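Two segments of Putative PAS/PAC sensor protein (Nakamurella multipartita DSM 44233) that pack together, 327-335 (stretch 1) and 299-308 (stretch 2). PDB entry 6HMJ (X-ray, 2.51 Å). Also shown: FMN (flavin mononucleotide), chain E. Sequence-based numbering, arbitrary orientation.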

# COMPACT_ATOMS: atom_id res chain seq x y z
N GLU A 327 8.72 16.19 24.42
CA GLU A 327 7.95 17.33 24.89
C GLU A 327 7.85 17.20 26.41
O GLU A 327 7.09 16.38 26.92
CB GLU A 327 6.56 17.38 24.25
CG GLU A 327 5.81 18.66 24.61
CD GLU A 327 4.39 18.68 24.11
OE1 GLU A 327 4.18 19.05 22.94
OE2 GLU A 327 3.48 18.32 24.89
N PHE A 328 8.64 18.00 27.12
CA PHE A 328 8.64 17.98 28.57
C PHE A 328 8.19 19.33 29.10
O PHE A 328 8.67 20.38 28.64
CB PHE A 328 10.02 17.59 29.14
CG PHE A 328 11.09 18.63 28.93
CD1 PHE A 328 11.24 19.68 29.81
CD2 PHE A 328 11.98 18.51 27.88
CE1 PHE A 328 12.23 20.63 29.63
CE2 PHE A 328 12.98 19.45 27.69
CZ PHE A 328 13.11 20.51 28.57
N HIS A 329 7.28 19.30 30.07
CA HIS A 329 6.78 20.51 30.71
C HIS A 329 7.59 20.80 31.96
O HIS A 329 7.98 19.88 32.69
CB HIS A 329 5.30 20.34 31.04
CG HIS A 329 4.72 21.45 31.87
ND1 HIS A 329 4.23 21.25 33.14
CD2 HIS A 329 4.55 22.77 31.60
CE1 HIS A 329 3.79 22.39 33.63
NE2 HIS A 329 3.97 23.33 32.72
N LEU A 330 7.87 22.08 32.20
CA LEU A 330 8.64 22.52 33.36
C LEU A 330 7.71 23.31 34.26
O LEU A 330 7.18 24.35 33.86
CB LEU A 330 9.84 23.37 32.93
CG LEU A 330 11.01 22.63 32.29
CD1 LEU A 330 11.99 23.63 31.70
CD2 LEU A 330 11.71 21.73 33.29
N SER A 331 7.53 22.83 35.49
CA SER A 331 6.62 23.45 36.45
C SER A 331 7.41 23.90 37.66
O SER A 331 8.07 23.06 38.31
CB SER A 331 5.52 22.46 36.85
OG SER A 331 4.45 23.14 37.49
N PRO A 332 7.41 25.18 38.01
CA PRO A 332 8.18 25.63 39.18
C PRO A 332 7.45 25.35 40.48
O PRO A 332 6.22 25.41 40.55
CB PRO A 332 8.34 27.14 38.94
CG PRO A 332 7.13 27.51 38.16
CD PRO A 332 6.83 26.32 37.27
N VAL A 333 8.23 25.06 41.51
CA VAL A 333 7.71 24.80 42.85
C VAL A 333 8.27 25.88 43.77
O VAL A 333 9.50 26.02 43.89
CB VAL A 333 8.09 23.40 43.35
CG1 VAL A 333 7.50 23.15 44.73
CG2 VAL A 333 7.64 22.34 42.36
N ARG A 334 7.39 26.62 44.43
CA ARG A 334 7.79 27.74 45.27
C ARG A 334 7.53 27.37 46.72
O ARG A 334 6.50 26.77 47.05
CB ARG A 334 7.01 29.00 44.89
CG ARG A 334 7.12 29.35 43.41
CD ARG A 334 6.42 30.65 43.05
NE ARG A 334 6.59 30.96 41.62
CZ ARG A 334 7.49 31.79 41.11
NH1 ARG A 334 8.34 32.44 41.88
NH2 ARG A 334 7.53 31.96 39.79
N ASN A 335 8.47 27.72 47.60
CA ASN A 335 8.34 27.39 49.01
C ASN A 335 7.38 28.37 49.69
O ASN A 335 6.69 29.15 49.03
CB ASN A 335 9.71 27.36 49.68
CG ASN A 335 10.41 28.70 49.66
OD1 ASN A 335 9.82 29.72 49.30
ND2 ASN A 335 11.67 28.72 50.07
N1 FMN E . 16.51 19.22 28.86
C2 FMN E . 16.41 18.24 27.94
O2 FMN E . 17.01 18.38 26.85
N3 FMN E . 15.70 17.12 28.14
C4 FMN E . 15.03 16.89 29.27
O4 FMN E . 14.37 15.84 29.43
C4A FMN E . 15.08 17.91 30.34
N5 FMN E . 14.44 17.75 31.51
C5A FMN E . 14.51 18.71 32.47
C6 FMN E . 13.82 18.52 33.66
C7 FMN E . 13.88 19.47 34.67
C7M FMN E . 13.14 19.24 35.96
C8 FMN E . 14.67 20.72 34.45
C8M FMN E . 14.75 21.78 35.51
C9 FMN E . 15.35 20.91 33.26
C9A FMN E . 15.30 19.96 32.25
N10 FMN E . 15.99 20.13 31.02
C10 FMN E . 15.88 19.12 30.05
C1' FMN E . 16.78 21.32 30.69
C2' FMN E . 18.25 21.08 30.99
O2' FMN E . 18.40 20.28 32.17
C3' FMN E . 18.93 22.42 31.20
O3' FMN E . 18.28 23.11 32.29
C4' FMN E . 18.87 23.32 29.98
O4' FMN E . 19.47 22.67 28.86
C5' FMN E . 19.59 24.61 30.36
O5' FMN E . 20.55 24.99 29.38
P FMN E . 22.11 24.71 29.66
O1P FMN E . 22.75 25.23 28.40
O2P FMN E . 22.40 25.50 30.90
O3P FMN E . 22.20 23.22 29.89
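Stretch 2 (299-308) AIRSAIANGD

Leu330 is the apolar centre of this contact. Its CA-to-CB bond points toward stretch 2, and with chi1 m and chi2 t its CD1 meets two helix residues one turn apart: Ile300, with 4.0 Å from Leu330 CD1 to Ile300 CG2, and Ile304, with 4.1 Å from Leu330 CD1 to Ile304 CG1. Both isoleucines adopt the same m, t rotamer, so the i, i+4 spacing of the helix presents two similar side chains to one leucine. Two residues back along the strand, Phe328 points sideways at CB, but its ring end reaches over, putting Phe328 CZ 4.2 Å from Ile300 CD1, which lies at the ring edge. One face of that ring is covered by FMN, and Leu330 CD2 also touches the flavin, 3.3 Å from FMN C8; the apolar layer thus serves both the helix and the cofactor.

Strand 327-334 and helix 299-305 run in nearly the same direction, crossing at -24° with axes 10.0 Å apart at closest approach, room enough for side chains between them. Alternation along the strand brings Phe328, Leu330, Pro332 and Arg334 into contact, while Ser331 points away.

Beyond the helix the chains draw closer. Gly307, at positive phi, is the first residue after the helix to leave helical phi/psi, in a Schellman motif, with Asp308 N bonded to Ala303 O (3.0 Å) and Gly307 N to Ile304 O (2.9 Å). Here the CA atoms of Pro332 and Gly307 approach to 6.0 Å, and the proline ring packs on backbone, Pro332 CG lying 3.4 Å from Gly307 O. At the polar edge the extended Arg334 side chain brings NH2 to 3.0 Å from Gly307 O. A CB on Gly307 would sit 2.8 Å from Arg334 NH2, a clash, so glycine suits both the turn and its neighbour.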

# COMPACT_ATOMS: atom_id res chain seq x y z
N ALA A 299 16.65 29.46 25.68
CA ALA A 299 15.23 29.64 25.98
C ALA A 299 14.85 28.91 27.26
O ALA A 299 14.13 29.45 28.10
CB ALA A 299 14.38 29.15 24.81
N ILE A 300 15.35 27.68 27.43
CA ILE A 300 15.07 26.92 28.64
C ILE A 300 15.69 27.60 29.86
O ILE A 300 15.03 27.80 30.88
CB ILE A 300 15.56 25.47 28.48
CG1 ILE A 300 14.89 24.81 27.27
CG2 ILE A 300 15.29 24.68 29.74
CD1 ILE A 300 15.54 23.51 26.83
N ARG A 301 16.97 27.96 29.76
CA ARG A 301 17.65 28.65 30.85
C ARG A 301 16.87 29.89 31.29
O ARG A 301 16.65 30.11 32.49
CB ARG A 301 19.06 29.03 30.42
CG ARG A 301 20.08 27.91 30.53
CD ARG A 301 21.51 28.41 30.38
NE ARG A 301 21.97 28.35 28.99
CZ ARG A 301 21.99 29.37 28.14
NH1 ARG A 301 21.57 30.57 28.51
NH2 ARG A 301 22.43 29.18 26.90
N SER A 302 16.44 30.70 30.33
CA SER A 302 15.75 31.94 30.67
C SER A 302 14.43 31.65 31.38
O SER A 302 14.11 32.30 32.39
CB SER A 302 15.51 32.77 29.41
OG SER A 302 15.28 34.13 29.73
N ALA A 303 13.66 30.69 30.87
CA ALA A 303 12.40 30.33 31.52
C ALA A 303 12.63 29.90 32.96
O ALA A 303 11.93 30.35 33.87
CB ALA A 303 11.70 29.22 30.72
N ILE A 304 13.61 29.02 33.17
CA ILE A 304 13.90 28.54 34.52
C ILE A 304 14.33 29.70 35.41
O ILE A 304 13.83 29.87 36.53
CB ILE A 304 14.98 27.44 34.47
CG1 ILE A 304 14.39 26.17 33.85
CG2 ILE A 304 15.53 27.17 35.87
CD1 ILE A 304 15.41 25.11 33.51
N ALA A 305 15.27 30.52 34.93
CA ALA A 305 15.78 31.62 35.74
C ALA A 305 14.67 32.56 36.17
O ALA A 305 14.78 33.22 37.22
CB ALA A 305 16.84 32.39 34.96
N ASN A 306 13.59 32.66 35.40
CA ASN A 306 12.49 33.56 35.71
C ASN A 306 11.37 32.88 36.48
O ASN A 306 10.38 33.54 36.80
CB ASN A 306 11.93 34.16 34.41
CG ASN A 306 12.87 35.16 33.78
OD1 ASN A 306 12.92 36.32 34.19
ND2 ASN A 306 13.62 34.72 32.78
N GLY A 307 11.50 31.60 36.80
CA GLY A 307 10.44 30.90 37.50
C GLY A 307 9.19 30.71 36.67
O GLY A 307 8.09 30.59 37.23
N ASP A 308 9.33 30.67 35.35
CA ASP A 308 8.19 30.50 34.47
C ASP A 308 7.83 29.03 34.31
O ASP A 308 8.66 28.13 34.48
CB ASP A 308 8.49 31.11 33.09
CG ASP A 308 8.73 32.60 33.15
OD1 ASP A 308 8.29 33.24 34.13
OD2 ASP A 308 9.36 33.14 32.22